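Local atomic coordinates of adapter protein MecA 2 (Bacillus subtilis, PDB entry 3JTN), a protein that recognises unfolded and aggregated proteins and ComK and targets them to the ClpC protease, which interacts with its C-terminal domain, the part modelled here. Residues 5-8 with 12-15; 15-20 with 84-89; 31-36 with 63-68. All coordinates share one frame; numbering follows the deposited sequence.

In the fold
Contacts 1 and 2 each hold a buried pair flanked by more exposed residues, whereas in contact 3 only Tyr-31 is buried and the other touching residues are partly exposed. Contact 1, nearest the middle of the chain, sets strand 3-7 against helix 10-22 through an aromatic face. Contact 2 shares Gln-15 and the same helix but joins it to helix 82-87 and adds a weak polar link; Leu-16 CD2 reaches Phe-7 CZ (3.5 Å), so contacts 1 and 2 touch. Contact 3 is purely apolar across its segments, on the other face of the antiparallel sheet, about 20 Å from contact 2 (centres); a probable hydrogen bond, Gln-6 NE2 to Gln-36 OE1, links it to contact 1.

Contact 1 of 3, residues 5-8 with 12-15; sequences YQFH and DIIQ
Asp-12 OD2 is the polar atom at this junction: it lies 3.4 Å from His-8 CB and takes a weak hydrogen bond from the backbone N of Ser-9. Ser-9 directly precedes helix 10-22 and Asp-12 sits in the helix's first turn, so the carboxylate reaches back as in one half of a capping box. That position at the N-terminal end of a helix would probably favour the charged form of the carboxylate. The His-8 CB methylene makes the nearest touch; the ring's ND1 stays 5.5 Å from Asp-12 OD2, too far for a polar bond, and the ring and carboxylate planes are turned well away from parallel.

Deeper in, the contact becomes apolar. Ile-13 CG1 sits over one face of the Phe-7 ring in a CH-pi contact, 3.7 Å from the centroid and 22° off the ring normal, shifted toward the rim so that CG is its closest atom at 3.5 Å. The Ile-13 chain is extended beyond CG1 (chi2 -172°), which carries CD1 onward to 3.7 Å from Phe-7 CD2, the two side chains meeting at about a right angle. Asp-12 CB adds its own touch, 4.0 Å from Phe-7 CD1, so a single acidic residue touches both His-8 and the Phe-7 ring.

The strand and helix follow each other with only a short turn between. On the sheet side Phe-7 leans on Leu-39 and pairs through its backbone with Tyr-37 of strand 36-41; Ile-13 reaches Tyr-37 as well, and on the outer side it meets Ile-86 of helix 82-87.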
ATOM      1  N   TYR A   5      -3.026   2.231  -4.259  1.00 34.78           N
ATOM      2  CA  TYR A   5      -3.817   1.143  -4.795  1.00 35.18           C
ATOM      3  C   TYR A   5      -4.933   0.807  -3.833  1.00 34.35           C
ATOM      4  O   TYR A   5      -4.758   0.914  -2.626  1.00 35.10           O
ATOM      5  CB  TYR A   5      -2.938  -0.081  -5.082  1.00 33.39           C
ATOM      6  CG  TYR A   5      -2.512  -0.138  -6.526  1.00 36.83           C
ATOM      7  CD1 TYR A   5      -2.739  -1.270  -7.297  1.00 35.00           C
ATOM      8  CD2 TYR A   5      -1.918   0.961  -7.134  1.00 42.24           C
ATOM      9  CE1 TYR A   5      -2.365  -1.316  -8.620  1.00 39.21           C
ATOM     10  CE2 TYR A   5      -1.539   0.927  -8.464  1.00 43.76           C
ATOM     11  CZ  TYR A   5      -1.773  -0.212  -9.205  1.00 46.35           C
ATOM     12  OH  TYR A   5      -1.398  -0.265 -10.529  1.00 53.74           O
ATOM     13  N   GLN A   6      -6.094   0.451  -4.366  1.00 33.47           N
ATOM     14  CA  GLN A   6      -7.146  -0.076  -3.525  1.00 34.89           C
ATOM     15  C   GLN A   6      -7.004  -1.584  -3.528  1.00 41.27           C
ATOM     16  O   GLN A   6      -6.415  -2.164  -4.443  1.00 44.15           O
ATOM     17  CB  GLN A   6      -8.529   0.361  -4.011  1.00 36.73           C
ATOM     18  CG  GLN A   6      -8.931  -0.121  -5.380  1.00 41.85           C
ATOM     19  CD  GLN A   6     -10.254   0.484  -5.818  1.00 47.73           C
ATOM     20  OE1 GLN A   6     -10.478   0.731  -7.005  1.00 51.44           O
ATOM     21  NE2 GLN A   6     -11.130   0.751  -4.857  1.00 47.82           N
ATOM     22  N   PHE A   7      -7.533  -2.221  -2.499  1.00 44.30           N
ATOM     23  CA  PHE A   7      -7.353  -3.653  -2.349  1.00 44.84           C
ATOM     24  C   PHE A   7      -8.668  -4.343  -2.046  1.00 50.01           C
ATOM     25  O   PHE A   7      -9.529  -3.789  -1.365  1.00 52.92           O
ATOM     26  CB  PHE A   7      -6.284  -3.945  -1.294  1.00 38.85           C
ATOM     27  CG  PHE A   7      -4.913  -3.516  -1.720  1.00 38.71           C
ATOM     28  CD1 PHE A   7      -4.083  -4.391  -2.408  1.00 37.17           C
ATOM     29  CD2 PHE A   7      -4.472  -2.224  -1.485  1.00 37.08           C
ATOM     30  CE1 PHE A   7      -2.834  -3.988  -2.829  1.00 37.00           C
ATOM     31  CE2 PHE A   7      -3.223  -1.816  -1.902  1.00 36.34           C
ATOM     32  CZ  PHE A   7      -2.401  -2.690  -2.572  1.00 37.24           C
ATOM     33  N   HIS A   8      -8.840  -5.535  -2.603  1.00 51.90           N
ATOM     34  CA  HIS A   8     -10.071  -6.267  -2.401  1.00 54.39           C
ATOM     35  C   HIS A   8     -10.240  -6.527  -0.908  1.00 49.22           C
ATOM     36  O   HIS A   8     -11.266  -6.185  -0.320  1.00 50.89           O
ATOM     37  CB  HIS A   8     -10.054  -7.570  -3.195  1.00 59.37           C
ATOM     38  CG  HIS A   8     -11.174  -8.491  -2.845  1.00 64.96           C
ATOM     39  ND1 HIS A   8     -12.497  -8.146  -3.016  1.00 67.46           N
ATOM     40  CD2 HIS A   8     -11.172  -9.738  -2.319  1.00 68.18           C
ATOM     41  CE1 HIS A   8     -13.264  -9.144  -2.614  1.00 70.41           C
ATOM     42  NE2 HIS A   8     -12.484 -10.122  -2.188  1.00 71.57           N
ATOM     43  N   ASP A  12      -4.827  -9.030   0.773  1.00 36.59           N
ATOM     44  CA  ASP A  12      -4.054  -8.746  -0.431  1.00 34.82           C
ATOM     45  C   ASP A  12      -2.920  -7.794  -0.076  1.00 29.46           C
ATOM     46  O   ASP A  12      -1.871  -7.793  -0.718  1.00 28.07           O
ATOM     47  CB  ASP A  12      -4.944  -8.162  -1.531  1.00 40.58           C
ATOM     48  CG  ASP A  12      -5.921  -9.188  -2.106  1.00 46.99           C
ATOM     49  OD1 ASP A  12      -5.471 -10.299  -2.477  1.00 53.98           O
ATOM     50  OD2 ASP A  12      -7.135  -8.886  -2.196  1.00 44.35           O
ATOM     51  N   ILE A  13      -3.126  -6.993   0.966  1.00 28.78           N
ATOM     52  CA  ILE A  13      -2.073  -6.101   1.442  1.00 27.54           C
ATOM     53  C   ILE A  13      -1.073  -6.894   2.250  1.00 30.40           C
ATOM     54  O   ILE A  13       0.113  -6.616   2.202  1.00 29.55           O
ATOM     55  CB  ILE A  13      -2.622  -4.916   2.271  1.00 26.62           C
ATOM     56  CG1 ILE A  13      -3.584  -4.067   1.427  1.00 25.53           C
ATOM     57  CG2 ILE A  13      -1.480  -4.019   2.766  1.00 28.24           C
ATOM     58  CD1 ILE A  13      -4.017  -2.761   2.121  1.00 23.47           C
ATOM     59  N   ILE A  14      -1.532  -7.911   2.978  1.00 34.67           N
ATOM     60  CA  ILE A  14      -0.590  -8.714   3.752  1.00 32.11           C
ATOM     61  C   ILE A  14       0.316  -9.468   2.799  1.00 33.00           C
ATOM     62  O   ILE A  14       1.537  -9.490   2.955  1.00 34.70           O
ATOM     63  CB  ILE A  14      -1.298  -9.677   4.711  1.00 32.39           C
ATOM     64  CG1 ILE A  14      -1.792  -8.913   5.940  1.00 34.91           C
ATOM     65  CG2 ILE A  14      -0.350 -10.783   5.149  1.00 30.28           C
ATOM     66  CD1 ILE A  14      -2.853  -9.636   6.719  1.00 38.88           C
ATOM     67  N   GLN A  15      -0.297 -10.061   1.789  1.00 30.68           N
ATOM     68  CA  GLN A  15       0.413 -10.803   0.770  1.00 25.05           C
ATOM     69  C   GLN A  15       1.354  -9.887  -0.019  1.00 29.48           C
ATOM     70  O   GLN A  15       2.542 -10.157  -0.173  1.00 29.83           O
ATOM     71  CB  GLN A  15      -0.623 -11.428  -0.153  1.00 30.71           C
ATOM     72  CG  GLN A  15      -1.304 -12.652   0.456  1.00 39.49           C
ATOM     73  CD  GLN A  15      -2.508 -13.127  -0.342  1.00 46.13           C
ATOM     74  OE1 GLN A  15      -3.173 -12.341  -1.021  1.00 46.08           O
ATOM     75  NE2 GLN A  15      -2.805 -14.420  -0.248  1.00 52.81           N
TER

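Contact 2 of 3, residues 15-20 with 84-89; sequences QLSESL and ETIQTH
Two bent side chains bring Gln-87 and Glu-18 together: the Gln-87 chain folds at its second torsion (chi2 -57°), laying the amide against helix 10-22, while Glu-18, kinked at the same point (chi2 45°), swings its carboxylate round to meet it. Gln-87 NE2 then donates to Glu-18 OE2 over 2.8 Å, but the bond is weak, with an N-H...O angle of only 129°. The carboxylate and amide planes stand nearly perpendicular, and the two chains cross at about a right angle.

The other end of the amide settles on the helix surface. Gln-87 OE1 comes to 3.2 Å from Ser-17 CB and lies equally near Glu-18 N, but at an angle too poor for a hydrogen bond; that N-H is bonded to Gln-15 O. Farther back, Gln-87 CG rests 3.7 Å from Ser-17 O.

One residue earlier, Ile-86 closes the inner side. Its CD1 presses on Ser-17 OG at 3.1 Å, a tight approach, and its CG2 lies 3.6 Å from Ser-17 CB. The buried hydroxyl can accept such apolar neighbours because it is hydrogen-bonded to Ile-13 O, one turn back in its own helix. Ile-86 also touches Phe-10, Ile-13 and Ile-14, so the end of helix 82-87 packs against one side of helix 10-22.

An alanine in place of Gln-87 is likely to leave Glu-18 OE2 without this amide donor and to uncover the backbone beside Ser-17. The polar link is thus a weak addition at the exposed edge, while the helices' fit rests on Ile-86 and Gln-87 together, both packed on Ser-17.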
ATOM      1  N   GLN A  15      -0.297 -10.061   1.789  1.00 30.68           N
ATOM      2  CA  GLN A  15       0.413 -10.803   0.770  1.00 25.05           C
ATOM      3  C   GLN A  15       1.354  -9.887  -0.019  1.00 29.48           C
ATOM      4  O   GLN A  15       2.542 -10.157  -0.173  1.00 29.83           O
ATOM      5  CB  GLN A  15      -0.623 -11.428  -0.153  1.00 30.71           C
ATOM      6  CG  GLN A  15      -1.304 -12.652   0.456  1.00 39.49           C
ATOM      7  CD  GLN A  15      -2.508 -13.127  -0.342  1.00 46.13           C
ATOM      8  OE1 GLN A  15      -3.173 -12.341  -1.021  1.00 46.08           O
ATOM      9  NE2 GLN A  15      -2.805 -14.420  -0.248  1.00 52.81           N
ATOM     10  N   LEU A  16       0.809  -8.794  -0.529  1.00 29.71           N
ATOM     11  CA  LEU A  16       1.626  -7.763  -1.146  1.00 27.65           C
ATOM     12  C   LEU A  16       2.857  -7.451  -0.312  1.00 27.66           C
ATOM     13  O   LEU A  16       3.963  -7.326  -0.834  1.00 31.85           O
ATOM     14  CB  LEU A  16       0.792  -6.497  -1.308  1.00 26.40           C
ATOM     15  CG  LEU A  16       1.561  -5.217  -1.599  1.00 27.51           C
ATOM     16  CD1 LEU A  16       2.215  -5.296  -2.959  1.00 27.08           C
ATOM     17  CD2 LEU A  16       0.600  -4.055  -1.543  1.00 24.54           C
ATOM     18  N   SER A  17       2.663  -7.312   0.991  1.00 28.54           N
ATOM     19  CA  SER A  17       3.746  -6.917   1.887  1.00 31.74           C
ATOM     20  C   SER A  17       4.969  -7.790   1.755  1.00 33.16           C
ATOM     21  O   SER A  17       6.098  -7.318   1.887  1.00 35.95           O
ATOM     22  CB  SER A  17       3.271  -6.954   3.330  1.00 32.63           C
ATOM     23  OG  SER A  17       2.239  -6.013   3.497  1.00 42.42           O
ATOM     24  N   GLU A  18       4.747  -9.067   1.507  1.00 30.66           N
ATOM     25  CA  GLU A  18       5.859  -9.993   1.324  1.00 36.25           C
ATOM     26  C   GLU A  18       6.666  -9.600   0.100  1.00 32.61           C
ATOM     27  O   GLU A  18       7.896  -9.644   0.109  1.00 38.49           O
ATOM     28  CB  GLU A  18       5.355 -11.436   1.180  1.00 42.87           C
ATOM     29  CG  GLU A  18       6.463 -12.449   0.908  1.00 50.70           C
ATOM     30  CD  GLU A  18       7.683 -12.245   1.800  1.00 57.88           C
ATOM     31  OE1 GLU A  18       8.782 -11.971   1.262  1.00 58.63           O
ATOM     32  OE2 GLU A  18       7.540 -12.348   3.038  1.00 60.24           O
ATOM     33  N   SER A  19       5.972  -9.201  -0.956  1.00 28.12           N
ATOM     34  CA  SER A  19       6.652  -8.853  -2.193  1.00 30.36           C
ATOM     35  C   SER A  19       7.361  -7.516  -1.991  1.00 26.83           C
ATOM     36  O   SER A  19       8.527  -7.375  -2.342  1.00 27.91           O
ATOM     37  CB  SER A  19       5.669  -8.773  -3.357  1.00 33.30           C
ATOM     38  OG  SER A  19       5.168 -10.055  -3.671  1.00 42.67           O
ATOM     39  N   LEU A  20       6.667  -6.551  -1.393  1.00 26.77           N
ATOM     40  CA  LEU A  20       7.273  -5.236  -1.153  1.00 30.86           C
ATOM     41  C   LEU A  20       8.524  -5.336  -0.277  1.00 31.97           C
ATOM     42  O   LEU A  20       9.544  -4.706  -0.560  1.00 34.16           O
ATOM     43  CB  LEU A  20       6.263  -4.260  -0.546  1.00 29.90           C
ATOM     44  CG  LEU A  20       5.020  -3.926  -1.375  1.00 29.18           C
ATOM     45  CD1 LEU A  20       4.311  -2.734  -0.775  1.00 27.53           C
ATOM     46  CD2 LEU A  20       5.391  -3.656  -2.812  1.00 32.56           C
ATOM     47  N   GLU A  84       6.408  -3.145   7.033  1.00 31.46           N
ATOM     48  CA  GLU A  84       7.241  -3.686   8.079  1.00 36.47           C
ATOM     49  C   GLU A  84       6.386  -4.101   9.266  1.00 36.37           C
ATOM     50  O   GLU A  84       6.702  -5.067   9.945  1.00 35.53           O
ATOM     51  CB  GLU A  84       8.318  -2.697   8.506  1.00 43.54           C
ATOM     52  CG  GLU A  84       7.973  -1.872   9.705  1.00 52.65           C
ATOM     53  CD  GLU A  84       9.138  -1.774  10.659  1.00 61.67           C
ATOM     54  OE1 GLU A  84       9.314  -2.707  11.473  1.00 66.75           O
ATOM     55  OE2 GLU A  84       9.880  -0.773  10.591  1.00 62.95           O
ATOM     56  N   THR A  85       5.303  -3.369   9.503  1.00 36.28           N
ATOM     57  CA  THR A  85       4.333  -3.736  10.525  1.00 35.20           C
ATOM     58  C   THR A  85       3.703  -5.081  10.201  1.00 29.75           C
ATOM     59  O   THR A  85       3.580  -5.939  11.058  1.00 30.77           O
ATOM     60  CB  THR A  85       3.218  -2.705  10.613  1.00 37.24           C
ATOM     61  OG1 THR A  85       3.737  -1.497  11.174  1.00 40.89           O
ATOM     62  CG2 THR A  85       2.077  -3.234  11.486  1.00 37.01           C
ATOM     63  N   ILE A  86       3.302  -5.250   8.950  1.00 33.39           N
ATOM     64  CA  ILE A  86       2.713  -6.497   8.499  1.00 33.19           C
ATOM     65  C   ILE A  86       3.728  -7.628   8.525  1.00 40.10           C
ATOM     66  O   ILE A  86       3.479  -8.675   9.116  1.00 44.92           O
ATOM     67  CB  ILE A  86       2.161  -6.353   7.088  1.00 31.93           C
ATOM     68  CG1 ILE A  86       0.906  -5.483   7.111  1.00 35.28           C
ATOM     69  CG2 ILE A  86       1.853  -7.715   6.503  1.00 30.91           C
ATOM     70  CD1 ILE A  86       0.235  -5.341   5.764  1.00 36.42           C
ATOM     71  N   GLN A  87       4.875  -7.419   7.888  1.00 39.55           N
ATOM     72  CA  GLN A  87       5.877  -8.471   7.792  1.00 39.46           C
ATOM     73  C   GLN A  87       6.367  -8.862   9.161  1.00 43.42           C
ATOM     74  O   GLN A  87       6.835  -9.979   9.359  1.00 44.13           O
ATOM     75  CB  GLN A  87       7.055  -8.047   6.923  1.00 34.99           C
ATOM     76  CG  GLN A  87       6.704  -7.947   5.476  1.00 36.97           C
ATOM     77  CD  GLN A  87       6.150  -9.238   4.944  1.00 43.71           C
ATOM     78  OE1 GLN A  87       4.958  -9.339   4.661  1.00 46.03           O
ATOM     79  NE2 GLN A  87       7.008 -10.242   4.814  1.00 47.11           N
ATOM     80  N   THR A  88       6.253  -7.941  10.109  1.00 47.15           N
ATOM     81  CA  THR A  88       6.753  -8.192  11.449  1.00 52.46           C
ATOM     82  C   THR A  88       5.753  -9.024  12.252  1.00 57.87           C
ATOM     83  O   THR A  88       5.946  -9.260  13.444  1.00 62.22           O
ATOM     84  CB  THR A  88       7.092  -6.880  12.177  1.00 56.41           C
ATOM     85  OG1 THR A  88       8.151  -7.107  13.113  1.00 61.18           O
ATOM     86  CG2 THR A  88       5.874  -6.323  12.896  1.00 57.19           C
ATOM     87  N   HIS A  89       4.694  -9.475  11.583  1.00 56.55           N
ATOM     88  CA  HIS A  89       3.669 -10.310  12.214  1.00 58.52           C
ATOM     89  C   HIS A  89       3.395 -11.553  11.377  1.00 55.94           C
ATOM     90  O   HIS A  89       3.196 -12.639  11.908  1.00 56.05           O
ATOM     91  CB  HIS A  89       2.357  -9.529  12.394  1.00 59.16           C
ATOM     92  CG  HIS A  89       2.417  -8.472  13.453  1.00 58.91           C
ATOM     93  ND1 HIS A  89       2.228  -8.747  14.789  1.00 61.16           N
ATOM     94  CD2 HIS A  89       2.634  -7.139  13.370  1.00 58.62           C
ATOM     95  CE1 HIS A  89       2.335  -7.630  15.486  1.00 62.97           C
ATOM     96  NE2 HIS A  89       2.578  -6.638  14.647  1.00 60.86           N
TER

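Contact 3 of 3, residues 31-36 with 63-68; sequences YHYDGQ and TTLTIY
Ile-67 reaches Tyr-31 through its longer branch. Leaving CB, CG1 runs anti to the backbone N (chi1 -170°) and comes 3.8 Å from Tyr-31 OH; this leaves the CG2 methyl in the crowded position between N and the carbonyl carbon. The tip, CD1, does most of the touching: it lies 3.3 Å from Tyr-31 CE2 and 3.4 Å from OH, meeting the outer end of the phenol obliquely, with the two side chains at about a right angle.

Local motifs flank both partners. Tyr-31 and Tyr-33 belong to strand 29-33, which a type I' turn from Tyr-33 to Gln-36 connects to strand 36-41 as a tight beta hairpin. On the other segment, Thr-63 OG1 accepts from Leu-65 N at 3.1 Å in an ST turn, and Thr-66 is the N-cap of helix 67-73, its OG1 bonded to Arg-69 N.

Leu-65 makes the second touch. Its CD2 methyl lies 3.5 Å from Tyr-33 CD2 and 3.9 Å from CE2, approaching the ring obliquely. Leu-65 and Tyr-33 both also pack on Phe-38 of the sheet and on Leu-70 of the helix.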
ATOM      1  N   TYR A  31      -4.563   2.961   4.370  1.00 29.04           N
ATOM      2  CA  TYR A  31      -5.777   3.647   4.779  1.00 31.82           C
ATOM      3  C   TYR A  31      -6.971   2.718   4.662  1.00 33.38           C
ATOM      4  O   TYR A  31      -6.974   1.819   3.835  1.00 30.60           O
ATOM      5  CB  TYR A  31      -6.037   4.858   3.886  1.00 37.39           C
ATOM      6  CG  TYR A  31      -4.992   5.934   3.975  1.00 42.37           C
ATOM      7  CD1 TYR A  31      -5.019   6.874   4.998  1.00 47.34           C
ATOM      8  CD2 TYR A  31      -3.983   6.022   3.028  1.00 47.47           C
ATOM      9  CE1 TYR A  31      -4.057   7.877   5.079  1.00 52.20           C
ATOM     10  CE2 TYR A  31      -3.020   7.019   3.096  1.00 51.04           C
ATOM     11  CZ  TYR A  31      -3.061   7.942   4.125  1.00 54.93           C
ATOM     12  OH  TYR A  31      -2.098   8.933   4.191  1.00 61.59           O
ATOM     13  N   HIS A  32      -7.989   2.944   5.490  1.00 36.51           N
ATOM     14  CA  HIS A  32      -9.275   2.290   5.296  1.00 37.58           C
ATOM     15  C   HIS A  32     -10.291   3.363   4.977  1.00 39.76           C
ATOM     16  O   HIS A  32     -10.479   4.299   5.743  1.00 40.68           O
ATOM     17  CB  HIS A  32      -9.717   1.497   6.529  1.00 37.18           C
ATOM     18  CG  HIS A  32     -11.028   0.799   6.346  1.00 44.06           C
ATOM     19  ND1 HIS A  32     -11.155  -0.367   5.622  1.00 46.82           N
ATOM     20  CD2 HIS A  32     -12.272   1.108   6.781  1.00 48.86           C
ATOM     21  CE1 HIS A  32     -12.420  -0.751   5.625  1.00 49.01           C
ATOM     22  NE2 HIS A  32     -13.118   0.127   6.322  1.00 50.47           N
ATOM     23  N   TYR A  33     -10.942   3.230   3.837  1.00 41.34           N
ATOM     24  CA  TYR A  33     -11.888   4.234   3.404  1.00 47.36           C
ATOM     25  C   TYR A  33     -12.993   3.568   2.601  1.00 51.15           C
ATOM     26  O   TYR A  33     -12.721   2.753   1.721  1.00 50.65           O
ATOM     27  CB  TYR A  33     -11.169   5.311   2.580  1.00 47.88           C
ATOM     28  CG  TYR A  33     -12.098   6.313   1.941  1.00 53.31           C
ATOM     29  CD1 TYR A  33     -12.661   7.346   2.686  1.00 55.71           C
ATOM     30  CD2 TYR A  33     -12.423   6.224   0.595  1.00 56.45           C
ATOM     31  CE1 TYR A  33     -13.514   8.257   2.106  1.00 58.10           C
ATOM     32  CE2 TYR A  33     -13.280   7.135   0.003  1.00 58.47           C
ATOM     33  CZ  TYR A  33     -13.821   8.147   0.763  1.00 60.21           C
ATOM     34  OH  TYR A  33     -14.672   9.055   0.175  1.00 63.87           O
ATOM     35  N   ASP A  34     -14.241   3.896   2.921  1.00 56.87           N
ATOM     36  CA  ASP A  34     -15.372   3.369   2.169  1.00 60.45           C
ATOM     37  C   ASP A  34     -15.349   1.834   2.119  1.00 59.30           C
ATOM     38  O   ASP A  34     -15.597   1.235   1.072  1.00 58.49           O
ATOM     39  CB  ASP A  34     -15.365   3.945   0.748  1.00 63.04           C
ATOM     40  CG  ASP A  34     -16.750   4.007   0.130  1.00 66.83           C
ATOM     41  OD1 ASP A  34     -17.695   4.460   0.816  1.00 66.43           O
ATOM     42  OD2 ASP A  34     -16.885   3.616  -1.053  1.00 69.60           O
ATOM     43  N   GLY A  35     -15.043   1.202   3.248  1.00 58.13           N
ATOM     44  CA  GLY A  35     -15.035  -0.251   3.315  1.00 57.30           C
ATOM     45  C   GLY A  35     -13.944  -0.935   2.504  1.00 53.21           C
ATOM     46  O   GLY A  35     -14.012  -2.138   2.238  1.00 51.63           O
ATOM     47  N   GLN A  36     -12.933  -0.175   2.098  1.00 49.95           N
ATOM     48  CA  GLN A  36     -11.785  -0.774   1.431  1.00 45.84           C
ATOM     49  C   GLN A  36     -10.483  -0.292   2.027  1.00 40.26           C
ATOM     50  O   GLN A  36     -10.420   0.773   2.629  1.00 42.93           O
ATOM     51  CB  GLN A  36     -11.803  -0.506  -0.079  1.00 49.11           C
ATOM     52  CG  GLN A  36     -12.485  -1.597  -0.883  1.00 54.04           C
ATOM     53  CD  GLN A  36     -12.118  -1.553  -2.351  1.00 59.99           C
ATOM     54  OE1 GLN A  36     -11.259  -0.774  -2.764  1.00 59.64           O
ATOM     55  NE2 GLN A  36     -12.759  -2.403  -3.149  1.00 63.74           N
ATOM     56  N   THR A  63      -6.637   3.288  -7.995  1.00 36.59           N
ATOM     57  CA  THR A  63      -7.778   3.995  -7.455  1.00 35.12           C
ATOM     58  C   THR A  63      -7.641   5.417  -7.952  1.00 37.10           C
ATOM     59  O   THR A  63      -6.524   5.884  -8.172  1.00 35.50           O
ATOM     60  CB  THR A  63      -7.782   3.932  -5.914  1.00 32.42           C
ATOM     61  OG1 THR A  63      -8.833   4.750  -5.388  1.00 35.29           O
ATOM     62  CG2 THR A  63      -6.445   4.400  -5.363  1.00 32.31           C
ATOM     63  N   THR A  64      -8.763   6.100  -8.161  1.00 41.33           N
ATOM     64  CA  THR A  64      -8.718   7.501  -8.566  1.00 46.51           C
ATOM     65  C   THR A  64      -8.672   8.394  -7.333  1.00 50.77           C
ATOM     66  O   THR A  64      -8.544   9.612  -7.439  1.00 55.31           O
ATOM     67  CB  THR A  64      -9.922   7.896  -9.443  1.00 47.70           C
ATOM     68  OG1 THR A  64     -11.126   7.809  -8.671  1.00 43.05           O
ATOM     69  CG2 THR A  64     -10.020   6.986 -10.672  1.00 47.26           C
ATOM     70  N   LEU A  65      -8.768   7.778  -6.160  1.00 50.86           N
ATOM     71  CA  LEU A  65      -8.755   8.535  -4.918  1.00 53.30           C
ATOM     72  C   LEU A  65      -7.545   9.450  -4.855  1.00 51.45           C
ATOM     73  O   LEU A  65      -6.559   9.230  -5.542  1.00 48.72           O
ATOM     74  CB  LEU A  65      -8.770   7.603  -3.710  1.00 54.39           C
ATOM     75  CG  LEU A  65     -10.144   7.378  -3.083  1.00 58.73           C
ATOM     76  CD1 LEU A  65     -11.125   6.837  -4.107  1.00 59.90           C
ATOM     77  CD2 LEU A  65     -10.013   6.438  -1.914  1.00 59.12           C
ATOM     78  N   THR A  66      -7.640  10.500  -4.050  1.00 51.36           N
ATOM     79  CA  THR A  66      -6.476  11.306  -3.734  1.00 46.00           C
ATOM     80  C   THR A  66      -5.987  10.884  -2.357  1.00 40.53           C
ATOM     81  O   THR A  66      -6.737  10.267  -1.587  1.00 37.64           O
ATOM     82  CB  THR A  66      -6.817  12.797  -3.757  1.00 51.37           C
ATOM     83  OG1 THR A  66      -7.775  13.091  -2.730  1.00 52.40           O
ATOM     84  CG2 THR A  66      -7.408  13.162  -5.101  1.00 54.63           C
ATOM     85  N   ILE A  67      -4.728  11.181  -2.046  1.00 42.31           N
ATOM     86  CA  ILE A  67      -4.220  10.926  -0.699  1.00 42.03           C
ATOM     87  C   ILE A  67      -4.910  11.900   0.242  1.00 39.97           C
ATOM     88  O   ILE A  67      -5.055  11.630   1.434  1.00 39.60           O
ATOM     89  CB  ILE A  67      -2.695  11.121  -0.597  1.00 45.78           C
ATOM     90  CG1 ILE A  67      -2.173  10.612   0.750  1.00 47.60           C
ATOM     91  CG2 ILE A  67      -2.326  12.590  -0.784  1.00 46.99           C
ATOM     92  CD1 ILE A  67      -1.992   9.108   0.813  1.00 47.76           C
ATOM     93  N   TYR A  68      -5.328  13.039  -0.312  1.00 42.37           N
ATOM     94  CA  TYR A  68      -6.109  14.022   0.439  1.00 46.12           C
ATOM     95  C   TYR A  68      -7.428  13.408   0.897  1.00 46.70           C
ATOM     96  O   TYR A  68      -7.769  13.451   2.078  1.00 48.65           O
ATOM     97  CB  TYR A  68      -6.381  15.283  -0.389  1.00 50.08           C
ATOM     98  CG  TYR A  68      -7.284  16.253   0.344  1.00 53.42           C
ATOM     99  CD1 TYR A  68      -6.764  17.139   1.273  1.00 56.92           C
ATOM    100  CD2 TYR A  68      -8.657  16.242   0.143  1.00 55.60           C
ATOM    101  CE1 TYR A  68      -7.585  18.010   1.971  1.00 63.00           C
ATOM    102  CE2 TYR A  68      -9.486  17.106   0.828  1.00 60.34           C
ATOM    103  CZ  TYR A  68      -8.946  17.989   1.745  1.00 64.07           C
ATOM    104  OH  TYR A  68      -9.763  18.855   2.438  1.00 68.33           O
TER